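Local coordinates for KLLA0F20702p (Kluyveromyces lactis, PDB 5Y5A), which is an Est1 family protein that probably recruits telomerase to telomeres through its complex with Cdc13, at residues R190-I195 against D225-I230; C197-K202 against F217-R222; N277-P282 against Q328-N333; K289-L294 against N332-D337. All blocks are in the same frame, centred on the assembly; numbering follows the deposited sequence.

Contact 1 (R190-I195 against D225-I230)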
# COMPACT_ATOMS: atom_id res chain seq x y z
N ARG A 190 -6.91 -14.62 -4.89
CA ARG A 190 -6.31 -14.83 -6.20
C ARG A 190 -7.29 -14.51 -7.31
O ARG A 190 -6.93 -13.88 -8.31
CB ARG A 190 -5.79 -16.25 -6.34
CG ARG A 190 -4.59 -16.54 -5.45
CD ARG A 190 -3.48 -15.52 -5.66
NE ARG A 190 -2.20 -16.07 -5.25
CZ ARG A 190 -1.63 -15.85 -4.07
NH1 ARG A 190 -2.21 -15.05 -3.19
NH2 ARG A 190 -0.47 -16.41 -3.78
N CYS A 191 -8.55 -14.92 -7.13
CA CYS A 191 -9.58 -14.64 -8.12
C CYS A 191 -9.74 -13.14 -8.31
O CYS A 191 -9.80 -12.64 -9.43
CB CYS A 191 -10.92 -15.25 -7.72
SG CYS A 191 -10.97 -17.04 -7.81
N LEU A 192 -9.81 -12.42 -7.20
CA LEU A 192 -9.93 -10.97 -7.25
C LEU A 192 -8.67 -10.33 -7.84
O LEU A 192 -8.76 -9.35 -8.58
CB LEU A 192 -10.22 -10.42 -5.85
CG LEU A 192 -11.55 -10.88 -5.24
CD1 LEU A 192 -11.57 -10.59 -3.75
CD2 LEU A 192 -12.73 -10.21 -5.93
N LEU A 193 -7.51 -10.89 -7.52
CA LEU A 193 -6.24 -10.38 -8.06
C LEU A 193 -6.16 -10.53 -9.58
O LEU A 193 -5.77 -9.59 -10.27
CB LEU A 193 -5.05 -11.10 -7.42
CG LEU A 193 -3.66 -10.70 -7.96
CD1 LEU A 193 -3.33 -9.24 -7.65
CD2 LEU A 193 -2.56 -11.61 -7.42
N TYR A 194 -6.53 -11.69 -10.09
CA TYR A 194 -6.33 -11.96 -11.51
C TYR A 194 -7.47 -11.41 -12.36
O TYR A 194 -7.30 -11.16 -13.56
CB TYR A 194 -6.14 -13.45 -11.74
CG TYR A 194 -4.87 -13.96 -11.10
CD1 TYR A 194 -3.67 -13.28 -11.26
CD2 TYR A 194 -4.87 -15.11 -10.31
CE1 TYR A 194 -2.49 -13.73 -10.66
CE2 TYR A 194 -3.70 -15.58 -9.71
CZ TYR A 194 -2.52 -14.88 -9.89
OH TYR A 194 -1.36 -15.34 -9.30
N ILE A 195 -8.63 -11.21 -11.76
CA ILE A 195 -9.68 -10.45 -12.43
C ILE A 195 -9.16 -9.03 -12.61
O ILE A 195 -9.28 -8.45 -13.69
CB ILE A 195 -11.00 -10.46 -11.63
CG1 ILE A 195 -11.73 -11.79 -11.84
CG2 ILE A 195 -11.89 -9.32 -12.06
CD1 ILE A 195 -13.00 -11.93 -11.04
N ASP A 225 -8.86 -3.51 -4.78
CA ASP A 225 -9.18 -2.99 -3.45
C ASP A 225 -9.79 -4.07 -2.58
O ASP A 225 -9.43 -4.22 -1.41
CB ASP A 225 -10.12 -1.79 -3.54
CG ASP A 225 -9.41 -0.51 -3.90
OD1 ASP A 225 -8.27 -0.58 -4.42
OD2 ASP A 225 -9.98 0.58 -3.66
N ILE A 226 -10.71 -4.83 -3.16
CA ILE A 226 -11.34 -5.91 -2.42
C ILE A 226 -10.32 -6.99 -2.08
O ILE A 226 -10.29 -7.49 -0.96
CB ILE A 226 -12.52 -6.50 -3.19
CG1 ILE A 226 -13.54 -5.40 -3.48
CG2 ILE A 226 -13.17 -7.61 -2.39
CD1 ILE A 226 -14.68 -5.85 -4.38
N ALA A 227 -9.47 -7.33 -3.05
CA ALA A 227 -8.40 -8.30 -2.81
C ALA A 227 -7.48 -7.88 -1.66
O ALA A 227 -7.14 -8.70 -0.80
CB ALA A 227 -7.60 -8.52 -4.09
N SER A 228 -7.07 -6.61 -1.65
CA SER A 228 -6.25 -6.06 -0.57
C SER A 228 -6.97 -6.08 0.77
O SER A 228 -6.36 -6.24 1.82
CB SER A 228 -5.86 -4.61 -0.87
OG SER A 228 -5.02 -4.54 -2.00
N THR A 229 -8.28 -5.90 0.74
CA THR A 229 -9.03 -5.84 1.97
C THR A 229 -9.03 -7.20 2.66
O THR A 229 -8.69 -7.30 3.84
CB THR A 229 -10.46 -5.33 1.72
OG1 THR A 229 -10.39 -3.97 1.25
CG2 THR A 229 -11.29 -5.36 2.99
N ILE A 230 -9.34 -8.27 1.93
CA ILE A 230 -9.49 -9.58 2.57
C ILE A 230 -8.16 -10.25 2.96
O ILE A 230 -8.14 -11.06 3.89
CB ILE A 230 -10.30 -10.55 1.68
CG1 ILE A 230 -9.58 -10.82 0.35
CG2 ILE A 230 -11.70 -10.00 1.43
CD1 ILE A 230 -10.26 -11.91 -0.49
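Leu192 packs on Ile226, Ala227 and Ile230 through aliphatic carbons alone, and no flat group enters the interface. The ring of Tyr194 stacks elsewhere, on Trp86, and the guanidinium of Arg190 forms a salt bridge with Asp83. Segments 190-195 and 225-230 are antiparallel helices, their axes 8.4 Å apart at closest and crossing at -153°. They come nearest at Leu192 and Ala227, where CB of Leu192 lies 3.7 Å from CB of Ala227. The small alanine has only its methyl to place between the backbones, so the two helices can approach closely there. Further out, a single branch of Leu192 does the touching. CG is anti to the carbonyl carbon (chi1 -63°); from it CD1 lies 3.6 Å from Ile226 CG2 and 3.8 Å from Ile230 CD1. The leucine runs at about a right angle to the side chain of Ile226. Ile230 has CG1 between the backbone N and the carbonyl carbon (chi1 62°), and CD1 beyond it makes the contact, the leucine and isoleucine side chains crossing obliquely. Away from the interface, Asp225 O accepts both the backbone N and OG1 of Thr229 from opposite faces of its plane, the hydroxyl bond being 2.8 Å from Thr229 OG1 to Asp225 O. Such antiparallel helix pairing fits the TPR-clan families to which Est1 belongs. Leu138 of helix 113-144 and Leu159 of a loop also touch Leu192, while helix 235-247 lies against the pair through Gln240 on Leu193 and Thr237 on Ala227.

Contact 2 (C197-K202 against F217-R222)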
# COMPACT_ATOMS: atom_id res chain seq x y z
N CYS A 197 -5.95 -7.84 -12.76
CA CYS A 197 -4.96 -7.82 -13.83
C CYS A 197 -5.58 -7.93 -15.22
O CYS A 197 -5.17 -7.22 -16.14
CB CYS A 197 -3.95 -8.95 -13.66
SG CYS A 197 -3.06 -8.94 -12.10
N SER A 198 -6.54 -8.84 -15.36
CA SER A 198 -7.20 -9.06 -16.65
C SER A 198 -7.92 -7.79 -17.10
O SER A 198 -7.81 -7.39 -18.25
CB SER A 198 -8.18 -10.22 -16.56
OG SER A 198 -7.53 -11.40 -16.14
N GLN A 199 -8.64 -7.18 -16.17
CA GLN A 199 -9.34 -5.93 -16.42
C GLN A 199 -8.39 -4.81 -16.83
O GLN A 199 -8.71 -4.01 -17.70
CB GLN A 199 -10.13 -5.50 -15.18
CG GLN A 199 -11.36 -6.33 -14.93
CD GLN A 199 -12.36 -6.20 -16.05
OE1 GLN A 199 -12.54 -5.12 -16.61
NE2 GLN A 199 -13.01 -7.31 -16.39
N ARG A 200 -7.22 -4.75 -16.19
CA ARG A 200 -6.24 -3.74 -16.54
C ARG A 200 -5.78 -3.96 -17.97
O ARG A 200 -5.73 -3.02 -18.77
CB ARG A 200 -5.03 -3.77 -15.60
CG ARG A 200 -4.04 -2.66 -15.90
CD ARG A 200 -2.83 -2.68 -14.99
NE ARG A 200 -2.15 -3.97 -15.02
CZ ARG A 200 -1.37 -4.39 -16.02
NH1 ARG A 200 -0.80 -5.58 -15.96
NH2 ARG A 200 -1.16 -3.61 -17.08
N TYR A 201 -5.45 -5.20 -18.29
CA TYR A 201 -5.01 -5.57 -19.64
C TYR A 201 -6.06 -5.24 -20.69
O TYR A 201 -5.73 -4.78 -21.79
CB TYR A 201 -4.67 -7.05 -19.70
CG TYR A 201 -3.24 -7.38 -19.36
CD1 TYR A 201 -2.21 -7.02 -20.22
CD2 TYR A 201 -2.92 -8.07 -18.20
CE1 TYR A 201 -0.89 -7.33 -19.92
CE2 TYR A 201 -1.61 -8.38 -17.89
CZ TYR A 201 -0.59 -8.01 -18.76
OH TYR A 201 0.71 -8.32 -18.46
N LYS A 202 -7.31 -5.46 -20.38
CA LYS A 202 -8.34 -5.18 -21.34
C LYS A 202 -8.42 -3.71 -21.62
O LYS A 202 -8.45 -3.30 -22.76
CB LYS A 202 -9.69 -5.69 -20.85
CG LYS A 202 -10.84 -5.34 -21.79
CD LYS A 202 -12.17 -5.82 -21.26
CE LYS A 202 -13.32 -5.21 -22.04
NZ LYS A 202 -14.49 -4.94 -21.18
N PHE A 217 -9.24 3.23 -14.91
CA PHE A 217 -8.87 1.97 -14.27
C PHE A 217 -9.68 1.75 -13.01
O PHE A 217 -9.29 0.98 -12.14
CB PHE A 217 -7.37 1.96 -13.97
CG PHE A 217 -6.53 1.83 -15.21
CD1 PHE A 217 -6.24 0.58 -15.74
CD2 PHE A 217 -6.08 2.96 -15.88
CE1 PHE A 217 -5.49 0.46 -16.89
CE2 PHE A 217 -5.33 2.84 -17.03
CZ PHE A 217 -5.03 1.59 -17.54
N GLN A 218 -10.82 2.41 -12.94
CA GLN A 218 -11.70 2.32 -11.79
C GLN A 218 -12.13 0.88 -11.53
O GLN A 218 -12.19 0.44 -10.38
CB GLN A 218 -12.93 3.21 -11.99
CG GLN A 218 -13.68 3.53 -10.71
CD GLN A 218 -14.92 4.36 -10.96
OE1 GLN A 218 -15.64 4.15 -11.94
NE2 GLN A 218 -15.17 5.33 -10.09
N LYS A 219 -12.43 0.14 -12.59
CA LYS A 219 -12.96 -1.22 -12.43
C LYS A 219 -11.90 -2.21 -11.93
O LYS A 219 -12.17 -2.97 -10.99
CB LYS A 219 -13.58 -1.70 -13.75
CG LYS A 219 -14.41 -2.97 -13.60
CD LYS A 219 -15.16 -3.28 -14.88
CE LYS A 219 -16.09 -4.47 -14.71
NZ LYS A 219 -16.84 -4.77 -15.97
N PRO A 220 -10.70 -2.23 -12.54
CA PRO A 220 -9.73 -3.15 -11.93
C PRO A 220 -9.32 -2.72 -10.52
O PRO A 220 -9.05 -3.58 -9.68
CB PRO A 220 -8.54 -3.09 -12.90
CG PRO A 220 -8.73 -1.85 -13.71
CD PRO A 220 -10.21 -1.66 -13.80
N LEU A 221 -9.30 -1.41 -10.26
CA LEU A 221 -8.93 -0.91 -8.95
C LEU A 221 -9.93 -1.36 -7.89
O LEU A 221 -9.55 -1.60 -6.75
CB LEU A 221 -8.82 0.61 -8.95
CG LEU A 221 -7.55 1.16 -9.60
CD1 LEU A 221 -7.60 2.67 -9.71
CD2 LEU A 221 -6.34 0.73 -8.81
N ARG A 222 -11.20 -1.49 -8.25
CA ARG A 222 -12.20 -1.95 -7.29
C ARG A 222 -11.95 -3.40 -6.88
O ARG A 222 -12.02 -3.74 -5.70
CB ARG A 222 -13.62 -1.81 -7.83
CG ARG A 222 -14.68 -2.11 -6.78
CD ARG A 222 -16.08 -2.23 -7.38
NE ARG A 222 -16.28 -3.51 -8.06
CZ ARG A 222 -17.44 -4.16 -8.08
NH1 ARG A 222 -18.50 -3.66 -7.46
NH2 ARG A 222 -17.53 -5.32 -8.73
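Gln199 and Arg200 meet Phe217, Lys219 and Pro220, with the aliphatic parts of the polar side chains doing most of the touching. CB of Gln199 rests 3.7 Å from Pro220 CB, and the same proline carbon lies 3.9 Å from the backbone N of Arg200. Arg200 lays its CG 3.6 Å from Phe217 CE1. CG is anti to the backbone N (chi1 -176°), which brings it up to the phenyl ring, before a bend at chi3 leads the guanidinium away from 217-222; its plane is turned 25° from that of the ring. Gln199 bends at chi2, and its OE1 comes to 3.6 Å from Lys219 CD, against the methylenes of the extended lysine rather than its amine. Lys219 NZ instead lies 5.7 Å from Lys202 NZ, a spacing at which the like charges would probably repel weakly. The two segments belong to antiparallel helices, 170° apart in direction with axes 8.3 Å apart at closest, an arrangement in keeping with the helical TPR clan. Phe217 holds the N-cap position of helix 218-230 and Pro220 falls in its first turn, where a residue lacking an N-H costs the helix no backbone bond. The first such bond runs from Leu221 N to Phe217 O, 3.0 Å long. Second-shell rings then position the first: His247 meets the Phe217 ring nearly parallel and takes a weak hydrogen bond from Arg200 NH2, while Tyr212 also meets that ring. Phe127 and His131 of helix 113-144 touch Gln199.

Contact 3 (N277-P282 against Q328-N333)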
# COMPACT_ATOMS: atom_id res chain seq x y z
N ASN A 277 12.90 0.69 -11.17
CA ASN A 277 12.66 1.08 -12.55
C ASN A 277 12.16 2.52 -12.60
O ASN A 277 12.45 3.27 -13.53
CB ASN A 277 11.66 0.13 -13.21
CG ASN A 277 11.55 0.32 -14.72
OD1 ASN A 277 10.68 1.03 -15.21
ND2 ASN A 277 12.44 -0.34 -15.47
N LEU A 278 11.43 2.91 -11.56
CA LEU A 278 10.86 4.25 -11.45
C LEU A 278 11.85 5.30 -10.92
O LEU A 278 11.88 6.43 -11.41
CB LEU A 278 9.62 4.22 -10.54
CG LEU A 278 8.92 5.55 -10.24
CD1 LEU A 278 8.51 6.28 -11.52
CD2 LEU A 278 7.71 5.32 -9.35
N LEU A 279 12.65 4.93 -9.93
CA LEU A 279 13.44 5.92 -9.21
C LEU A 279 14.94 5.73 -9.29
O LEU A 279 15.69 6.62 -8.90
CB LEU A 279 13.05 5.95 -7.73
CG LEU A 279 11.61 6.36 -7.42
CD1 LEU A 279 11.32 6.18 -5.93
CD2 LEU A 279 11.37 7.79 -7.86
N GLY A 280 15.39 4.57 -9.77
CA GLY A 280 16.80 4.25 -9.65
C GLY A 280 17.54 3.89 -10.92
O GLY A 280 18.76 3.99 -10.98
N ASP A 281 16.79 3.48 -11.94
CA ASP A 281 17.34 3.07 -13.22
C ASP A 281 17.29 4.22 -14.25
O ASP A 281 16.22 4.57 -14.73
CB ASP A 281 16.56 1.86 -13.74
CG ASP A 281 17.22 1.21 -14.93
OD1 ASP A 281 18.17 1.78 -15.50
OD2 ASP A 281 16.75 0.11 -15.31
N PRO A 282 18.46 4.78 -14.60
CA PRO A 282 18.55 5.83 -15.62
C PRO A 282 17.87 5.42 -16.92
O PRO A 282 17.41 6.29 -17.66
CB PRO A 282 20.07 5.98 -15.84
CG PRO A 282 20.69 5.49 -14.60
CD PRO A 282 19.79 4.40 -14.08
N GLN A 328 23.55 8.25 -7.36
CA GLN A 328 24.20 8.41 -8.64
C GLN A 328 23.21 8.72 -9.75
O GLN A 328 23.46 9.57 -10.60
CB GLN A 328 25.00 7.16 -9.00
CG GLN A 328 26.18 6.93 -8.09
CD GLN A 328 27.07 8.15 -8.03
OE1 GLN A 328 27.54 8.63 -9.06
NE2 GLN A 328 27.29 8.67 -6.82
N THR A 329 22.08 8.03 -9.73
CA THR A 329 21.03 8.25 -10.71
C THR A 329 20.53 9.70 -10.63
O THR A 329 20.23 10.30 -11.65
CB THR A 329 19.85 7.28 -10.50
OG1 THR A 329 20.32 5.93 -10.59
CG2 THR A 329 18.76 7.51 -11.56
N TRP A 330 20.46 10.26 -9.43
CA TRP A 330 19.90 11.60 -9.28
C TRP A 330 20.95 12.72 -9.25
O TRP A 330 20.63 13.87 -8.95
CB TRP A 330 19.01 11.66 -8.04
CG TRP A 330 17.69 10.98 -8.29
CD1 TRP A 330 17.36 9.69 -8.01
CD2 TRP A 330 16.53 11.56 -8.92
NE1 TRP A 330 16.07 9.43 -8.40
CE2 TRP A 330 15.54 10.56 -8.96
CE3 TRP A 330 16.24 12.82 -9.44
CZ2 TRP A 330 14.27 10.78 -9.52
CZ3 TRP A 330 14.98 13.04 -9.99
CH2 TRP A 330 14.01 12.03 -10.02
N LYS A 331 22.19 12.38 -9.59
CA LYS A 331 23.21 13.40 -9.80
C LYS A 331 23.46 13.59 -11.29
O LYS A 331 24.11 14.55 -11.70
CB LYS A 331 24.52 13.02 -9.09
CG LYS A 331 24.47 13.13 -7.58
CD LYS A 331 25.75 12.59 -6.94
CE LYS A 331 25.68 12.65 -5.41
NZ LYS A 331 26.89 12.07 -4.75
N ASN A 332 22.93 12.67 -12.10
CA ASN A 332 23.27 12.63 -13.52
C ASN A 332 22.12 12.92 -14.49
O ASN A 332 22.19 12.52 -15.65
CB ASN A 332 23.85 11.25 -13.87
CG ASN A 332 25.25 11.04 -13.33
OD1 ASN A 332 26.04 11.98 -13.24
ND2 ASN A 332 25.57 9.80 -12.97
N ASN A 333 21.07 13.59 -14.03
CA ASN A 333 19.98 13.92 -14.95
C ASN A 333 19.68 15.41 -14.99
O ASN A 333 20.22 16.19 -14.20
CB ASN A 333 18.71 13.12 -14.60
CG ASN A 333 18.06 13.57 -13.32
OD1 ASN A 333 17.46 14.65 -13.26
ND2 ASN A 333 18.13 12.73 -12.28
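Trp330 donates a hydrogen bond to the carbonyl of Leu279, the last residue of helix 271-279, and Thr329 donates one to that of Gly280, just past the helix end. The first is side-chain capping: Leu279 O has no N-H of a following turn to bind, and the loop before helix 339-379 supplies the donor. Trp330 NE1 binds Leu279 O at 2.9 Å, arriving in the carbonyl plane, although the oxygen sits 23° out of the indole plane. Thr329 OG1 binds Gly280 O from above the carbonyl plane, 38° out of it; the separation of OG1 and Gly280 O, 2.5 Å, is short and its exact value doubtful. Gly280 is the first residue to leave the helical conformation. With OG1 anti to its own carbonyl carbon (chi1 -58°), Thr329 sets the hydroxyl toward this turn, and its methyl CG2 lies 4.1 Å from Pro282 CG. An alanine here would probably leave Gly280 O without its hydroxyl donor and open a gap beside the Pro282 ring. Apolar packing beside the bonds is slight: Leu279 CD2 is 4.5 Å from Trp330 CZ2. Leu290 of helix 285-298 also touches Leu279, and Pro319 and Ser323 touch the indole, so the capped end sits among helices 285-298 and 318-325. Thr329 is itself tied within its loop: Asn333 ND2 donates to Thr329 O across 3.3 Å.

Contact 4 (K289-L294 against N332-D337)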
# COMPACT_ATOMS: atom_id res chain seq x y z
N LYS A 289 9.83 8.47 -17.85
CA LYS A 289 8.51 9.08 -17.80
C LYS A 289 8.40 10.03 -16.61
O LYS A 289 7.82 11.11 -16.73
CB LYS A 289 7.43 8.01 -17.72
CG LYS A 289 7.24 7.28 -19.04
CD LYS A 289 6.24 6.16 -18.90
CE LYS A 289 5.96 5.53 -20.24
NZ LYS A 289 5.03 4.39 -20.09
N LEU A 290 8.95 9.62 -15.47
CA LEU A 290 8.96 10.47 -14.28
C LEU A 290 9.63 11.80 -14.61
O LEU A 290 9.14 12.87 -14.22
CB LEU A 290 9.69 9.79 -13.12
CG LEU A 290 9.97 10.65 -11.88
CD1 LEU A 290 8.67 11.23 -11.29
CD2 LEU A 290 10.70 9.83 -10.83
N LEU A 291 10.74 11.74 -15.32
CA LEU A 291 11.47 12.95 -15.67
C LEU A 291 10.63 13.86 -16.60
O LEU A 291 10.69 15.08 -16.49
CB LEU A 291 12.81 12.59 -16.31
CG LEU A 291 13.97 12.62 -15.30
CD1 LEU A 291 13.64 11.82 -14.06
CD2 LEU A 291 15.28 12.16 -15.92
N ASN A 292 9.85 13.25 -17.48
CA ASN A 292 8.94 14.00 -18.34
C ASN A 292 7.86 14.71 -17.54
O ASN A 292 7.52 15.86 -17.83
CB ASN A 292 8.31 13.09 -19.39
CG ASN A 292 9.30 12.66 -20.45
OD1 ASN A 292 10.35 13.28 -20.62
ND2 ASN A 292 8.97 11.59 -21.17
N SER A 293 7.32 14.01 -16.55
CA SER A 293 6.34 14.59 -15.64
C SER A 293 6.92 15.77 -14.88
O SER A 293 6.28 16.81 -14.74
CB SER A 293 5.83 13.54 -14.65
OG SER A 293 4.95 12.63 -15.28
N LEU A 294 8.14 15.60 -14.38
CA LEU A 294 8.82 16.67 -13.69
C LEU A 294 9.02 17.86 -14.64
O LEU A 294 8.95 19.01 -14.21
CB LEU A 294 10.14 16.18 -13.09
CG LEU A 294 9.96 15.12 -12.00
CD1 LEU A 294 11.28 14.48 -11.59
CD2 LEU A 294 9.25 15.69 -10.76
N ASN A 332 22.93 12.67 -12.10
CA ASN A 332 23.27 12.63 -13.52
C ASN A 332 22.12 12.92 -14.49
O ASN A 332 22.19 12.52 -15.65
CB ASN A 332 23.85 11.25 -13.87
CG ASN A 332 25.25 11.04 -13.33
OD1 ASN A 332 26.04 11.98 -13.24
ND2 ASN A 332 25.57 9.80 -12.97
N ASN A 333 21.07 13.59 -14.03
CA ASN A 333 19.98 13.92 -14.95
C ASN A 333 19.68 15.41 -14.99
O ASN A 333 20.22 16.19 -14.20
CB ASN A 333 18.71 13.12 -14.60
CG ASN A 333 18.06 13.57 -13.32
OD1 ASN A 333 17.46 14.65 -13.26
ND2 ASN A 333 18.13 12.73 -12.28
N ARG A 334 18.82 15.80 -15.92
CA ARG A 334 18.52 17.22 -16.17
C ARG A 334 17.85 17.92 -14.98
O ARG A 334 17.84 19.14 -14.91
CB ARG A 334 17.64 17.36 -17.41
CG ARG A 334 16.30 16.62 -17.36
CD ARG A 334 15.68 16.64 -18.74
NE ARG A 334 14.32 16.12 -18.80
CZ ARG A 334 14.01 14.86 -19.11
NH1 ARG A 334 14.97 13.98 -19.36
NH2 ARG A 334 12.74 14.49 -19.17
N HIS A 335 17.33 17.14 -14.04
CA HIS A 335 16.69 17.69 -12.85
C HIS A 335 17.59 17.64 -11.63
O HIS A 335 17.20 18.04 -10.54
CB HIS A 335 15.38 16.95 -12.55
CG HIS A 335 14.32 17.15 -13.58
ND1 HIS A 335 13.65 18.34 -13.74
CD2 HIS A 335 13.80 16.30 -14.50
CE1 HIS A 335 12.77 18.22 -14.72
NE2 HIS A 335 12.84 17.00 -15.20
N SER A 336 18.81 17.14 -11.82
CA SER A 336 19.73 16.91 -10.71
C SER A 336 20.04 18.18 -9.93
O SER A 336 20.11 18.15 -8.71
CB SER A 336 21.03 16.28 -11.21
OG SER A 336 20.80 14.98 -11.73
N ASP A 337 20.21 19.30 -10.63
CA ASP A 337 20.54 20.54 -9.94
C ASP A 337 19.31 21.24 -9.34
O ASP A 337 19.41 22.35 -8.83
CB ASP A 337 21.27 21.50 -10.89
CG ASP A 337 20.47 21.82 -12.13
OD1 ASP A 337 19.69 20.95 -12.58
OD2 ASP A 337 20.62 22.94 -12.66
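Leu291 is met by Asn333, Arg334 and His335, and its chi1 of -97° lies well off a staggered position. CG then sits at the edge of the His335 ring, in its plane, 3.8 Å from His335 CD2, while CD2 of the leucine comes within 3.8 Å of Asn333 CB. Arg334 puts CG between its backbone N and carbonyl carbon (chi1 59°) and runs extended from CG to NE. This carries NE toward helix 285-298, and one guanidinium face lies over Leu291 CB, which is 3.4 Å from Arg334 NH2. Asn292 OD1 approaches the guanidinium edge at 3.0 Å from Arg334 NH2, and Asp295 forms a salt bridge with the same nitrogen. His335 NE2 donates to a lone pair of Leu291 O, 3.2 Å away and tilted 22° from the ring plane, and Leu294 CB makes a CH-pi contact over one ring face, 3.8 Å from the ring centroid. An alanine in place of His335 would probably deprive Leu291 O of this donor and uncover Leu294 CB. A type I turn from Asn333 to Ser336 presents these side chains, and Asn333 OD1 closes an Asx turn by accepting His335 N at 2.6 Å. ND1 facing Arg338 NH1 is consistent with a neutral imidazole protonated on NE2, whereas Asp295, weakly hydrogen-bonded to NE2, would pull toward a positive ring.

How the contacts relate
The four contacts, all in the N-terminal part of Est1 that this chain represents, form two pairs. Contacts 1 and 2 lie 11 Å apart between centres on the same two helices, 179-206 and 218-230, and so fix one antiparallel pairing at two levels along its length; contact 2 is the nearer to the connection between the helices. Contacts 3 and 4, with centres 9 Å apart, share Asn332 and Asn333: one loop leans on the end of helix 271-279 and on helix 285-298. They touch where Ser336 OG lies 3.0 Å from Trp330 O, a weak, probable hydrogen bond. Centres of contacts 1 and 3 are 33 Å apart, on opposite sides of the chain's centre.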